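Local coordinates for fructooligosaccharide ABC transporter substrate-binding protein FusA (Streptococcus pneumoniae, PDB 5G5Y) that binds short- and long-chain fructooligosaccharides, preferring tetrasaccharides and larger, as the solute-binding component of the FusABC-MsmK ABC transporter that imports them, at residues K48-I53 and M73-K78; S43-K48 and D60-D65. One frame throughout, in Å; residues are numbered along the deposited sequence.

Contact 1: residues K48-I53 and M73-K78. With ZN (zinc ion), chain I.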
# COMPACT_ATOMS: atom_id res chain seq x y z
N LYS A 48 -24.55 3.01 -0.10
CA LYS A 48 -25.59 2.34 0.66
C LYS A 48 -25.46 2.64 2.16
O LYS A 48 -26.44 2.94 2.83
CB LYS A 48 -25.60 0.86 0.34
CG LYS A 48 -26.08 0.59 -1.10
CD LYS A 48 -25.92 -0.86 -1.50
CE LYS A 48 -26.45 -1.14 -2.91
NZ LYS A 48 -26.02 -2.50 -3.33
N ARG A 49 -24.22 2.61 2.66
CA ARG A 49 -23.93 3.02 4.04
C ARG A 49 -24.33 4.46 4.31
O ARG A 49 -25.03 4.73 5.28
CB ARG A 49 -22.44 2.81 4.35
CG ARG A 49 -22.04 3.28 5.74
CD ARG A 49 -20.57 3.60 5.86
NE ARG A 49 -20.24 4.67 4.95
CZ ARG A 49 -19.09 4.83 4.31
NH1 ARG A 49 -18.07 4.01 4.51
NH2 ARG A 49 -18.96 5.87 3.48
N ASN A 50 -23.96 5.39 3.42
CA ASN A 50 -24.31 6.81 3.61
C ASN A 50 -25.83 7.07 3.62
O ASN A 50 -26.32 7.91 4.40
CB ASN A 50 -23.60 7.69 2.56
CG ASN A 50 -22.08 7.71 2.73
OD1 ASN A 50 -21.52 7.33 3.78
ND2 ASN A 50 -21.39 8.11 1.67
N LEU A 51 -26.60 6.34 2.80
CA LEU A 51 -28.07 6.44 2.81
C LEU A 51 -28.68 5.96 4.12
O LEU A 51 -29.61 6.57 4.66
CB LEU A 51 -28.71 5.67 1.65
CG LEU A 51 -28.65 6.36 0.30
CD1 LEU A 51 -29.03 5.39 -0.78
CD2 LEU A 51 -29.52 7.60 0.27
N ASP A 52 -28.12 4.88 4.66
CA ASP A 52 -28.52 4.39 5.98
C ASP A 52 -28.25 5.39 7.10
O ASP A 52 -29.12 5.59 7.96
CB ASP A 52 -27.85 3.02 6.27
CG ASP A 52 -28.44 1.93 5.45
OD1 ASP A 52 -29.46 2.22 4.81
OD2 ASP A 52 -27.93 0.79 5.40
N ILE A 53 -27.09 6.02 7.07
CA ILE A 53 -26.74 7.04 8.06
C ILE A 53 -27.70 8.25 7.96
O ILE A 53 -28.27 8.67 8.97
CB ILE A 53 -25.26 7.49 7.94
CG1 ILE A 53 -24.35 6.31 8.34
CG2 ILE A 53 -24.95 8.70 8.85
CD1 ILE A 53 -22.87 6.47 7.98
N MET A 73 -14.41 11.95 11.11
CA MET A 73 -14.58 13.25 11.79
C MET A 73 -16.00 13.79 11.72
O MET A 73 -16.54 14.26 12.71
CB MET A 73 -13.63 14.30 11.22
CG MET A 73 -12.17 14.17 11.65
SD MET A 73 -11.92 13.64 13.36
CE MET A 73 -10.28 14.37 13.50
N ASN A 74 -16.59 13.73 10.52
CA ASN A 74 -17.98 14.15 10.37
C ASN A 74 -18.89 13.30 11.26
O ASN A 74 -19.71 13.84 11.99
CB ASN A 74 -18.42 14.05 8.92
CG ASN A 74 -18.05 15.28 8.12
OD1 ASN A 74 -17.91 16.39 8.67
ND2 ASN A 74 -17.87 15.08 6.82
N TRP A 75 -18.73 11.98 11.21
CA TRP A 75 -19.60 11.09 11.99
C TRP A 75 -19.45 11.29 13.49
O TRP A 75 -20.44 11.23 14.23
CB TRP A 75 -19.36 9.63 11.66
CG TRP A 75 -19.68 9.27 10.28
CD1 TRP A 75 -20.51 9.94 9.41
CD2 TRP A 75 -19.17 8.13 9.55
NE1 TRP A 75 -20.54 9.29 8.20
CE2 TRP A 75 -19.73 8.18 8.24
CE3 TRP A 75 -18.27 7.11 9.85
CZ2 TRP A 75 -19.44 7.23 7.26
CZ3 TRP A 75 -18.01 6.14 8.90
CH2 TRP A 75 -18.58 6.21 7.60
N ALA A 76 -18.22 11.50 13.93
CA ALA A 76 -17.93 11.81 15.34
C ALA A 76 -18.58 13.12 15.77
O ALA A 76 -19.29 13.17 16.79
CB ALA A 76 -16.43 11.87 15.58
N LYS A 77 -18.36 14.15 14.96
CA LYS A 77 -18.92 15.50 15.22
C LYS A 77 -20.46 15.49 15.31
O LYS A 77 -21.04 16.10 16.20
CB LYS A 77 -18.46 16.43 14.10
CG LYS A 77 -18.64 17.90 14.35
CD LYS A 77 -18.26 18.70 13.10
CE LYS A 77 -18.08 20.18 13.42
NZ LYS A 77 -19.08 20.70 14.41
N LYS A 78 -21.10 14.76 14.39
CA LYS A 78 -22.55 14.59 14.41
C LYS A 78 -23.06 13.55 15.41
O LYS A 78 -24.26 13.38 15.52
CB LYS A 78 -23.06 14.23 13.02
CG LYS A 78 -22.76 15.30 11.97
CD LYS A 78 -23.31 14.90 10.60
CE LYS A 78 -22.29 15.01 9.46
NZ LYS A 78 -22.31 16.30 8.72
ZN ZN I . -30.38 1.28 3.20
O HOH W 1 -28.88 1.84 1.91
O HOH W 2 -21.92 9.61 5.63
O HOH W 3 -31.76 0.57 4.69
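W75 of helix 69-77 reaches R49, N50 and I53 of helix 45-55 in a partly buried helix-helix contact that a single indole spans. The two short axes run nearly parallel, 14° apart, but 13.5 Å from each other, so the backbones stay well separated and the tryptophan's benzo end fills the gap. Its CH2 edge comes over one face of the R49 guanidinium, 3.5 Å from NE, with the two planes 71° apart: an edge-to-face approach rather than a flat stack. I53 makes the apolar half, laying CD1 3.6 Å from CZ2 of the ring. The R49 chain bends at chi3 (61°), and its NE and NH2 then grip one atom, OD1 of N50, at 3.2 and 3.0 Å, both from the same face of the amide. This fixes the guanidinium plane, while NH1 is taken by D65 in a salt bridge. W75 NE1 donates to a water 2.9 Å away, and that water gives a weak bond to N50 OD1. Another side of helix 45-55 carries a zinc ion on OD1 of D52, whose OD2 is bonded to Y41. R49 also packs on M8 of strand 3-10, which places helix 45-55 between that sheet and helix 69-77. Such helices packed on a mixed, mainly parallel sheet are consistent with an α/β lobe of the type 2 (PBP2-like) solute-binding fold.

Contact 2: residues S43-K48 and D60-D65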
# COMPACT_ATOMS: atom_id res chain seq x y z
N SER A 43 -21.96 -4.34 -3.23
CA SER A 43 -21.57 -3.40 -4.27
C SER A 43 -22.04 -2.05 -3.79
O SER A 43 -23.00 -1.97 -3.00
CB SER A 43 -22.23 -3.77 -5.61
OG SER A 43 -23.63 -3.46 -5.58
N ASP A 44 -21.37 -0.99 -4.21
CA ASP A 44 -21.71 0.38 -3.83
C ASP A 44 -21.82 0.51 -2.31
O ASP A 44 -22.70 1.20 -1.82
CB ASP A 44 -23.04 0.81 -4.50
CG ASP A 44 -22.95 2.14 -5.24
OD1 ASP A 44 -21.84 2.68 -5.47
OD2 ASP A 44 -24.03 2.67 -5.61
N PHE A 45 -20.94 -0.13 -1.56
CA PHE A 45 -21.06 -0.11 -0.09
C PHE A 45 -21.14 1.31 0.47
O PHE A 45 -22.01 1.62 1.30
CB PHE A 45 -19.87 -0.86 0.54
CG PHE A 45 -19.84 -0.72 2.03
CD1 PHE A 45 -20.60 -1.55 2.82
CD2 PHE A 45 -19.07 0.27 2.62
CE1 PHE A 45 -20.61 -1.40 4.18
CE2 PHE A 45 -19.03 0.41 4.01
CZ PHE A 45 -19.83 -0.42 4.78
N ALA A 46 -20.25 2.18 0.03
CA ALA A 46 -20.15 3.53 0.60
C ALA A 46 -21.45 4.32 0.42
O ALA A 46 -21.91 4.97 1.35
CB ALA A 46 -18.98 4.31 -0.02
N GLU A 47 -22.04 4.24 -0.77
CA GLU A 47 -23.33 4.91 -1.00
C GLU A 47 -24.48 4.33 -0.16
O GLU A 47 -25.26 5.08 0.42
CB GLU A 47 -23.75 4.93 -2.48
CG GLU A 47 -24.88 5.94 -2.72
CD GLU A 47 -24.65 7.26 -1.97
OE1 GLU A 47 -23.61 7.90 -2.29
OE2 GLU A 47 -25.43 7.64 -1.04
N LYS A 48 -24.55 3.01 -0.10
CA LYS A 48 -25.59 2.34 0.66
C LYS A 48 -25.46 2.64 2.16
O LYS A 48 -26.44 2.94 2.83
CB LYS A 48 -25.60 0.86 0.34
CG LYS A 48 -26.08 0.59 -1.10
CD LYS A 48 -25.92 -0.86 -1.50
CE LYS A 48 -26.45 -1.14 -2.91
NZ LYS A 48 -26.02 -2.50 -3.33
N ASP A 60 -25.90 -1.60 14.88
CA ASP A 60 -25.12 -1.47 16.15
C ASP A 60 -23.66 -1.08 15.86
O ASP A 60 -23.01 -0.42 16.68
CB ASP A 60 -25.18 -2.76 16.93
CG ASP A 60 -26.54 -3.05 17.48
OD1 ASP A 60 -27.13 -2.09 18.05
OD2 ASP A 60 -27.01 -4.22 17.37
N ALA A 61 -23.16 -1.49 14.68
CA ALA A 61 -21.78 -1.22 14.23
C ALA A 61 -21.69 -1.38 12.73
O ALA A 61 -22.53 -2.04 12.12
CB ALA A 61 -20.82 -2.18 14.89
N ILE A 62 -20.67 -0.75 12.13
CA ILE A 62 -20.41 -0.88 10.69
C ILE A 62 -19.07 -1.62 10.62
O ILE A 62 -18.05 -1.09 11.08
CB ILE A 62 -20.34 0.49 10.01
CG1 ILE A 62 -21.65 1.26 10.21
CG2 ILE A 62 -20.02 0.33 8.52
CD1 ILE A 62 -21.59 2.71 9.72
N HIS A 63 -19.11 -2.83 10.08
CA HIS A 63 -18.00 -3.78 9.99
C HIS A 63 -17.39 -3.72 8.60
O HIS A 63 -18.11 -3.65 7.60
CB HIS A 63 -18.55 -5.14 10.32
CG HIS A 63 -17.62 -6.28 10.13
ND1 HIS A 63 -17.50 -6.94 8.94
CD2 HIS A 63 -16.83 -6.93 11.01
CE1 HIS A 63 -16.64 -7.94 9.07
NE2 HIS A 63 -16.24 -7.97 10.32
N ASN A 64 -16.07 -3.76 8.53
CA ASN A 64 -15.35 -3.73 7.25
C ASN A 64 -15.61 -2.43 6.50
O ASN A 64 -15.73 -2.39 5.30
CB ASN A 64 -15.68 -4.99 6.42
CG ASN A 64 -14.56 -5.41 5.50
OD1 ASN A 64 -13.38 -5.22 5.81
ND2 ASN A 64 -14.91 -6.04 4.38
N ASP A 65 -15.64 -1.35 7.26
CA ASP A 65 -16.14 -0.06 6.82
C ASP A 65 -15.27 0.75 5.85
O ASP A 65 -15.83 1.48 5.00
CB ASP A 65 -16.36 0.81 8.06
CG ASP A 65 -17.06 2.16 7.72
OD1 ASP A 65 -17.74 2.30 6.64
OD2 ASP A 65 -16.91 3.07 8.56
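F45, in the first turn of helix 45-55, sends its ring to meet I62 and D65. The CB bond already points toward the 60-65 segment, and with CG anti to the backbone N (chi1 173°) the ring extends edge first. CB and CG make no contact with 60-65 and carry the ring across. On one flank CD2 comes only as near as 4.2 Å to the carbonyl O of D65. One atom further, CE2 lies 3.5 Å from D65 O and equally 3.5 Å from D65 OD1. At the tip, CZ rests 3.8 Å from I62 CG2, the methyl branch that meets the ring near its plane, and 3.9 Å from D65 OD1. That oxygen lies at the ring edge near its plane, where the slightly positive hydrogens would probably suit a carboxylate; ring and carboxylate planes stand 67° apart. D65 OD1 has its strongest polar partner in R49 NH1, however, a salt bridge. From within the helix, K48 NZ reaches back to S43 O at 3.1 Å, tying the helix start to the preceding loop. F45 also touches M8 and A10 of strand 3-10, and I62 and D65 pack on V311 of strand 310-312. The phenyl thus lies where helix 45-55 starts across strand 3-10, beside the end of strand 61-63.

How the contacts relate
Both contacts belong to helix 45-55 and share K48, with centres 10 Å apart. Contact 1 joins the helix to helix 69-77 and is only partly buried; contact 2, the more buried one, joins its first turn to strand 61-63 and the bend after it. An aromatic edge meets R49 and N50 in the first, I62 and D65 in the second. Both aromatics touch an isoleucine methyl, but W75 adds a guanidinium and a water, F45 a carboxylate. D65 couples them: its OD1 forms a salt bridge with R49 NH1 (2.8 Å), and W75 CZ3 packs 3.3 Å from its OD2. Both contacts lie near substrate-binding K309, D65 closer (about 6 Å between side chains) than R49 (about 9 Å).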